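Local atomic coordinates of botulinum neurotoxin type G (Clostridium botulinum, PDB entry 3MPP), a protein that targets host nerve cells through its receptor-binding domain and translocates its zinc-protease light chain into the cytosol. Residues 133-138 with 273-278; 239-244 with 423-428. The protein carries 4 engineered substitutions. One frame throughout, in Å; residues are numbered along the deposited sequence.

Contact 1: 133-138 with 273-278; sequences KDNISD and AINYQN
Asn275 and Asn135 meet through their side-chain amides, and Asn275 ND2 donates two of the three direct hydrogen bonds between residues 133-138 and 273-278. The CG of Asn275 stands anti to the backbone N (chi1 165°), and from there ND2 donates twice: to Lys133 O at 2.9 Å, and to Asn135 OD1 at 3.1 Å. Both acceptors lie close to the amide plane of Asn275, and both bonds are nearly straight. Seen from the acceptors, however, ND2 sits well above each carbonyl plane, and the two side-chain amides are turned 69° against each other. A backbone bond, Gln277 N to Asn135 O at 3.0 Å, follows further along.

Two waters supplement these links. One donates to Asn135 O and Gln277 O, the other to the OD1 atoms of Asn135 and Asn275. Asn275 OD1 also accepts a hydrogen bond from Asn270 ND2.

Stacking forms the second kind of contact. The amides of Asn135 and Gln277 lie almost parallel, 13° apart, with Gln277 CD 3.5 Å from Asn135 CG. Gln277 OE1 approaches Asn135 CB at 3.4 Å while accepting a hydrogen bond from Asn249, which helps to fix the rotation of this amide.

Other approaches are of carbon to carbonyl oxygen. The extended chain of Lys133 brings CE to 3.5 Å from Ala273 O, and Lys133 CA makes a CA-H...O contact with Asn275 O.

The loop between strands 123-129 and 144-150 of the N-terminal subdomain thus meets outer strand 275-277 of a three-stranded sheet in the C-terminal subdomain. Apolar packing lies next to it, where Ile274 touches Ile132 and Ile83, but between these two segments the joining is mostly by directional polar bonds, which probably makes their fit sensitive to amide orientation.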
loop_
_atom_site.group_PDB
_atom_site.type_symbol
_atom_site.label_atom_id
_atom_site.label_comp_id
_atom_site.label_asym_id
_atom_site.label_seq_id
_atom_site.Cartn_x
_atom_site.Cartn_y
_atom_site.Cartn_z
ATOM N N LYS A 133 6.992 -13.748 7.846
ATOM C CA LYS A 133 6.357 -14.719 8.731
ATOM C C LYS A 133 5.173 -14.140 9.501
ATOM O O LYS A 133 4.531 -14.845 10.275
ATOM C CB LYS A 133 7.381 -15.320 9.702
ATOM C CG LYS A 133 8.502 -16.073 8.997
ATOM C CD LYS A 133 9.625 -16.426 9.968
ATOM C CE LYS A 133 10.765 -17.147 9.260
ATOM N NZ LYS A 133 11.936 -17.340 10.173
ATOM N N ASP A 134 4.878 -12.863 9.291
ATOM C CA ASP A 134 3.780 -12.228 10.020
ATOM C C ASP A 134 2.444 -12.580 9.382
ATOM O O ASP A 134 2.342 -12.694 8.164
ATOM C CB ASP A 134 3.962 -10.710 10.075
ATOM C CG ASP A 134 5.086 -10.285 11.020
ATOM O OD1 ASP A 134 5.593 -11.133 11.787
ATOM O OD2 ASP A 134 5.463 -9.101 10.988
ATOM N N ASN A 135 1.419 -12.744 10.211
ATOM C CA ASN A 135 0.084 -12.990 9.692
ATOM C C ASN A 135 -0.339 -11.922 8.696
ATOM O O ASN A 135 -0.945 -12.236 7.675
ATOM C CB ASN A 135 -0.929 -13.081 10.831
ATOM C CG ASN A 135 -0.757 -14.343 11.650
ATOM O OD1 ASN A 135 -0.448 -15.408 11.111
ATOM N ND2 ASN A 135 -0.957 -14.233 12.952
ATOM N N ILE A 136 -0.039 -10.661 9.015
ATOM C CA ILE A 136 -0.384 -9.537 8.153
ATOM C C ILE A 136 0.831 -8.625 7.998
ATOM O O ILE A 136 1.454 -8.234 8.977
ATOM C CB ILE A 136 -1.587 -8.711 8.731
ATOM C CG1 ILE A 136 -2.802 -9.606 9.001
ATOM C CG2 ILE A 136 -1.974 -7.559 7.802
ATOM C CD1 ILE A 136 -3.557 -10.047 7.749
ATOM N N SER A 137 1.161 -8.282 6.761
ATOM C CA SER A 137 2.348 -7.491 6.482
ATOM C C SER A 137 1.999 -6.083 5.998
ATOM O O SER A 137 1.142 -5.926 5.140
ATOM C CB SER A 137 3.165 -8.186 5.393
ATOM O OG SER A 137 4.205 -7.339 4.944
ATOM N N ASP A 138 2.686 -5.071 6.526
ATOM C CA ASP A 138 2.552 -3.701 6.038
ATOM C C ASP A 138 3.369 -3.483 4.758
ATOM O O ASP A 138 3.367 -2.384 4.198
ATOM C CB ASP A 138 3.064 -2.708 7.089
ATOM C CG ASP A 138 2.271 -2.754 8.399
ATOM O OD1 ASP A 138 1.281 -3.501 8.493
ATOM O OD2 ASP A 138 2.654 -2.035 9.339
ATOM N N ALA A 273 9.753 -21.612 5.639
ATOM C CA ALA A 273 10.329 -20.286 5.491
ATOM C C ALA A 273 9.338 -19.162 5.717
ATOM O O ALA A 273 9.737 -18.050 6.047
ATOM C CB ALA A 273 10.963 -20.142 4.115
ATOM N N ILE A 274 8.050 -19.431 5.528
ATOM C CA ILE A 274 7.083 -18.337 5.516
ATOM C C ILE A 274 5.768 -18.656 6.228
ATOM O O ILE A 274 5.450 -19.812 6.512
ATOM C CB ILE A 274 6.791 -17.857 4.068
ATOM C CG1 ILE A 274 6.238 -19.001 3.218
ATOM C CG2 ILE A 274 8.038 -17.288 3.416
ATOM C CD1 ILE A 274 4.722 -19.081 3.233
ATOM N N ASN A 275 5.013 -17.606 6.506
ATOM C CA ASN A 275 3.676 -17.732 7.083
ATOM C C ASN A 275 2.885 -16.485 6.782
ATOM O O ASN A 275 3.415 -15.370 6.878
ATOM C CB ASN A 275 3.751 -17.906 8.602
ATOM C CG ASN A 275 2.405 -17.688 9.269
ATOM O OD1 ASN A 275 1.520 -18.540 9.193
ATOM N ND2 ASN A 275 2.234 -16.530 9.901
ATOM N N TYR A 276 1.620 -16.667 6.409
ATOM C CA TYR A 276 0.708 -15.551 6.182
ATOM C C TYR A 276 -0.728 -15.989 6.383
ATOM O O TYR A 276 -1.062 -17.152 6.165
ATOM C CB TYR A 276 0.844 -14.992 4.752
ATOM C CG TYR A 276 0.468 -15.959 3.651
ATOM C CD1 TYR A 276 -0.825 -16.004 3.143
ATOM C CD2 TYR A 276 1.426 -16.817 3.091
ATOM C CE1 TYR A 276 -1.172 -16.891 2.115
ATOM C CE2 TYR A 276 1.089 -17.703 2.069
ATOM C CZ TYR A 276 -0.208 -17.735 1.587
ATOM O OH TYR A 276 -0.534 -18.613 0.579
ATOM N N GLN A 277 -1.585 -15.044 6.758
ATOM C CA GLN A 277 -3.017 -15.305 6.765
ATOM C C GLN A 277 -3.639 -14.902 5.443
ATOM O O GLN A 277 -3.217 -13.921 4.832
ATOM C CB GLN A 277 -3.694 -14.589 7.938
ATOM C CG GLN A 277 -3.437 -15.324 9.267
ATOM C CD GLN A 277 -4.060 -14.609 10.440
ATOM O OE1 GLN A 277 -4.330 -13.406 10.376
ATOM N NE2 GLN A 277 -4.277 -15.336 11.527
ATOM N N ASN A 278 -4.632 -15.672 5.001
ATOM C CA ASN A 278 -5.381 -15.358 3.776
ATOM C C ASN A 278 -6.210 -14.072 3.875
ATOM O O ASN A 278 -6.744 -13.758 4.935
ATOM C CB ASN A 278 -6.289 -16.539 3.410
ATOM C CG ASN A 278 -5.502 -17.721 2.914
ATOM O OD1 ASN A 278 -5.592 -18.834 3.448
ATOM N ND2 ASN A 278 -4.688 -17.479 1.905
HETATM O O HOH W 1 -1.323 -11.755 5.106
HETATM O O HOH W 2 -0.648 -18.436 11.172
#

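Contact 2: 239-244 with 423-428; sequences QYYLFN and IPVDEG
Tyr240 presents the edge of its ring to the Ile423-Pro424 peptide: CD1 comes within 3.4 Å of Pro424 N, and both this nitrogen and Ile423 C lie near the ring plane. The pyrrolidine ring crosses the tyrosine at a slant, bringing Pro424 CG to 3.6 Å from Tyr240 CE1. The phenol oxygen of Tyr240 accepts a hydrogen bond from the backbone N of Arg235, outside both segments.

Tyr241 lies beside Val425, the two side chains pointing the same way, and the edge of its ring meets Val425 CG2 at CE2, 4.0 Å away. The side chains of Tyr241 and Ile423 share one face of the sheet. Ile423 CG1 is anti to its own carbonyl carbon (chi1 -46°), and the extended branch beyond it carries CD1 to 3.8 Å from Phe243 CB. The phenyl ring of Phe243 leads away from Ile423 and meets Phe229 edge to face.

In the backbone, Tyr241 and Ile423 form an antiparallel hydrogen-bonded pair, N to O in both directions, each bond 2.8 Å long. Strand 239-244 is thereby joined to the end of strand 420-423, so that strands near the beginning and end of the C-terminal subdomain lie side by side in its beta-trefoil. Past this pair the direct pairing gives way to a water, which donates to Gln239 O and accepts from Val425 N.

Farther on, residues 426-428 form an Asx turn, with Gly428 N donating to Asp426 OD2 at 2.9 Å; the same oxygen takes a salt bridge from Arg74 and a hydrogen bond from Asn141, both in the N-terminal subdomain.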
loop_
_atom_site.group_PDB
_atom_site.type_symbol
_atom_site.label_atom_id
_atom_site.label_comp_id
_atom_site.label_asym_id
_atom_site.label_seq_id
_atom_site.Cartn_x
_atom_site.Cartn_y
_atom_site.Cartn_z
ATOM N N GLN A 239 -14.613 -5.270 -6.948
ATOM C CA GLN A 239 -14.773 -6.235 -5.851
ATOM C C GLN A 239 -13.675 -6.117 -4.800
ATOM O O GLN A 239 -12.488 -6.129 -5.128
ATOM C CB GLN A 239 -14.833 -7.658 -6.389
ATOM C CG GLN A 239 -16.053 -7.916 -7.285
ATOM C CD GLN A 239 -15.899 -9.203 -8.050
ATOM O OE1 GLN A 239 -14.824 -9.492 -8.564
ATOM N NE2 GLN A 239 -16.955 -10.000 -8.102
ATOM N N TYR A 240 -14.092 -6.031 -3.537
ATOM C CA TYR A 240 -13.184 -5.862 -2.414
ATOM C C TYR A 240 -13.565 -6.777 -1.262
ATOM O O TYR A 240 -14.737 -6.832 -0.873
ATOM C CB TYR A 240 -13.289 -4.447 -1.861
ATOM C CG TYR A 240 -12.697 -3.354 -2.719
ATOM C CD1 TYR A 240 -11.371 -3.408 -3.148
ATOM C CD2 TYR A 240 -13.456 -2.239 -3.058
ATOM C CE1 TYR A 240 -10.822 -2.372 -3.922
ATOM C CE2 TYR A 240 -12.924 -1.206 -3.831
ATOM C CZ TYR A 240 -11.603 -1.279 -4.252
ATOM O OH TYR A 240 -11.071 -0.245 -5.014
ATOM N N TYR A 241 -12.572 -7.460 -0.703
ATOM C CA TYR A 241 -12.704 -8.096 0.607
ATOM C C TYR A 241 -12.380 -7.045 1.669
ATOM O O TYR A 241 -11.827 -5.985 1.364
ATOM C CB TYR A 241 -11.783 -9.330 0.692
ATOM C CG TYR A 241 -12.159 -10.352 -0.356
ATOM C CD1 TYR A 241 -13.234 -11.211 -0.151
ATOM C CD2 TYR A 241 -11.476 -10.427 -1.568
ATOM C CE1 TYR A 241 -13.620 -12.141 -1.124
ATOM C CE2 TYR A 241 -11.853 -11.351 -2.551
ATOM C CZ TYR A 241 -12.921 -12.204 -2.311
ATOM O OH TYR A 241 -13.293 -13.119 -3.257
ATOM N N LEU A 242 -12.739 -7.322 2.914
ATOM C CA LEU A 242 -12.717 -6.293 3.933
ATOM C C LEU A 242 -11.707 -6.640 5.009
ATOM O O LEU A 242 -11.611 -7.787 5.460
ATOM C CB LEU A 242 -14.126 -6.100 4.516
ATOM C CG LEU A 242 -14.463 -4.851 5.343
ATOM C CD1 LEU A 242 -14.148 -3.540 4.592
ATOM C CD2 LEU A 242 -15.929 -4.881 5.793
ATOM N N PHE A 243 -10.911 -5.647 5.381
ATOM C CA PHE A 243 -9.912 -5.822 6.419
ATOM C C PHE A 243 -10.163 -4.822 7.550
ATOM O O PHE A 243 -10.405 -3.643 7.288
ATOM C CB PHE A 243 -8.513 -5.649 5.819
ATOM C CG PHE A 243 -7.405 -5.589 6.829
ATOM C CD1 PHE A 243 -6.792 -6.752 7.280
ATOM C CD2 PHE A 243 -6.939 -4.365 7.300
ATOM C CE1 PHE A 243 -5.757 -6.699 8.207
ATOM C CE2 PHE A 243 -5.893 -4.309 8.242
ATOM C CZ PHE A 243 -5.304 -5.468 8.683
ATOM N N ASN A 244 -10.104 -5.307 8.791
ATOM C CA ASN A 244 -10.228 -4.459 9.983
ATOM C C ASN A 244 -8.889 -4.221 10.691
ATOM O O ASN A 244 -8.247 -5.164 11.145
ATOM C CB ASN A 244 -11.244 -5.055 10.967
ATOM C CG ASN A 244 -11.590 -4.097 12.076
ATOM O OD1 ASN A 244 -10.849 -3.976 13.038
ATOM N ND2 ASN A 244 -12.719 -3.391 11.935
ATOM N N ILE A 423 -9.699 -4.769 0.111
ATOM C CA ILE A 423 -8.705 -5.622 -0.551
ATOM C C ILE A 423 -9.229 -6.177 -1.883
ATOM O O ILE A 423 -10.072 -7.066 -1.898
ATOM C CB ILE A 423 -8.307 -6.832 0.345
ATOM C CG1 ILE A 423 -8.031 -6.394 1.783
ATOM C CG2 ILE A 423 -7.088 -7.544 -0.235
ATOM C CD1 ILE A 423 -7.532 -7.568 2.684
ATOM N N PRO A 424 -8.739 -5.634 -3.010
ATOM C CA PRO A 424 -9.033 -6.264 -4.299
ATOM C C PRO A 424 -8.081 -7.419 -4.576
ATOM O O PRO A 424 -6.942 -7.403 -4.097
ATOM C CB PRO A 424 -8.745 -5.152 -5.313
ATOM C CG PRO A 424 -7.763 -4.207 -4.601
ATOM C CD PRO A 424 -7.784 -4.513 -3.121
ATOM N N VAL A 425 -8.533 -8.397 -5.358
ATOM C CA VAL A 425 -7.652 -9.461 -5.829
ATOM C C VAL A 425 -6.579 -8.839 -6.713
ATOM O O VAL A 425 -6.899 -8.119 -7.652
ATOM C CB VAL A 425 -8.408 -10.517 -6.666
ATOM C CG1 VAL A 425 -7.428 -11.573 -7.158
ATOM C CG2 VAL A 425 -9.536 -11.149 -5.857
ATOM N N ASP A 426 -5.311 -9.114 -6.411
ATOM C CA ASP A 426 -4.202 -8.454 -7.093
ATOM C C ASP A 426 -3.248 -9.539 -7.573
ATOM O O ASP A 426 -3.068 -10.537 -6.883
ATOM C CB ASP A 426 -3.483 -7.507 -6.115
ATOM C CG ASP A 426 -2.367 -6.716 -6.772
ATOM O OD1 ASP A 426 -2.652 -5.690 -7.432
ATOM O OD2 ASP A 426 -1.195 -7.107 -6.607
ATOM N N GLU A 427 -2.630 -9.347 -8.738
ATOM C CA GLU A 427 -1.721 -10.364 -9.282
ATOM C C GLU A 427 -0.513 -10.631 -8.410
ATOM O O GLU A 427 0.074 -11.710 -8.488
ATOM C CB GLU A 427 -1.251 -10.009 -10.709
ATOM C CG GLU A 427 -0.316 -8.826 -10.780
ATOM C CD GLU A 427 0.332 -8.676 -12.154
ATOM O OE1 GLU A 427 0.320 -9.644 -12.935
ATOM O OE2 GLU A 427 0.861 -7.591 -12.450
ATOM N N GLY A 428 -0.119 -9.645 -7.597
ATOM C CA GLY A 428 1.045 -9.792 -6.748
ATOM C C GLY A 428 0.746 -10.516 -5.443
ATOM O O GLY A 428 1.616 -10.624 -4.587
HETATM O O HOH W 3 -11.106 -7.848 -6.688
#

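Overall arrangement
Contact 1 joins the two subdomains of the receptor-binding domain, whereas contact 2 lies within the C-terminal one, where a single antiparallel pair joins strand 239-244 to the end of 420-423; their centres lie about 15 Å apart. Each is partly buried and includes exposed residues. Their chemistry differs with place: side-chain amides, main-chain carbonyls and two bridging waters in contact 1; in contact 2 one water, a backbone pair and aromatic and aliphatic side chains. The two meet directly where Ile136 CG2 packs against Phe243 CE1 at 3.9 Å, so a residue of the 133-138 loop touches the strand of contact 2. Segment 423-428 also turns toward the N-terminal subdomain, where Glu427 forms a salt bridge with Lys41.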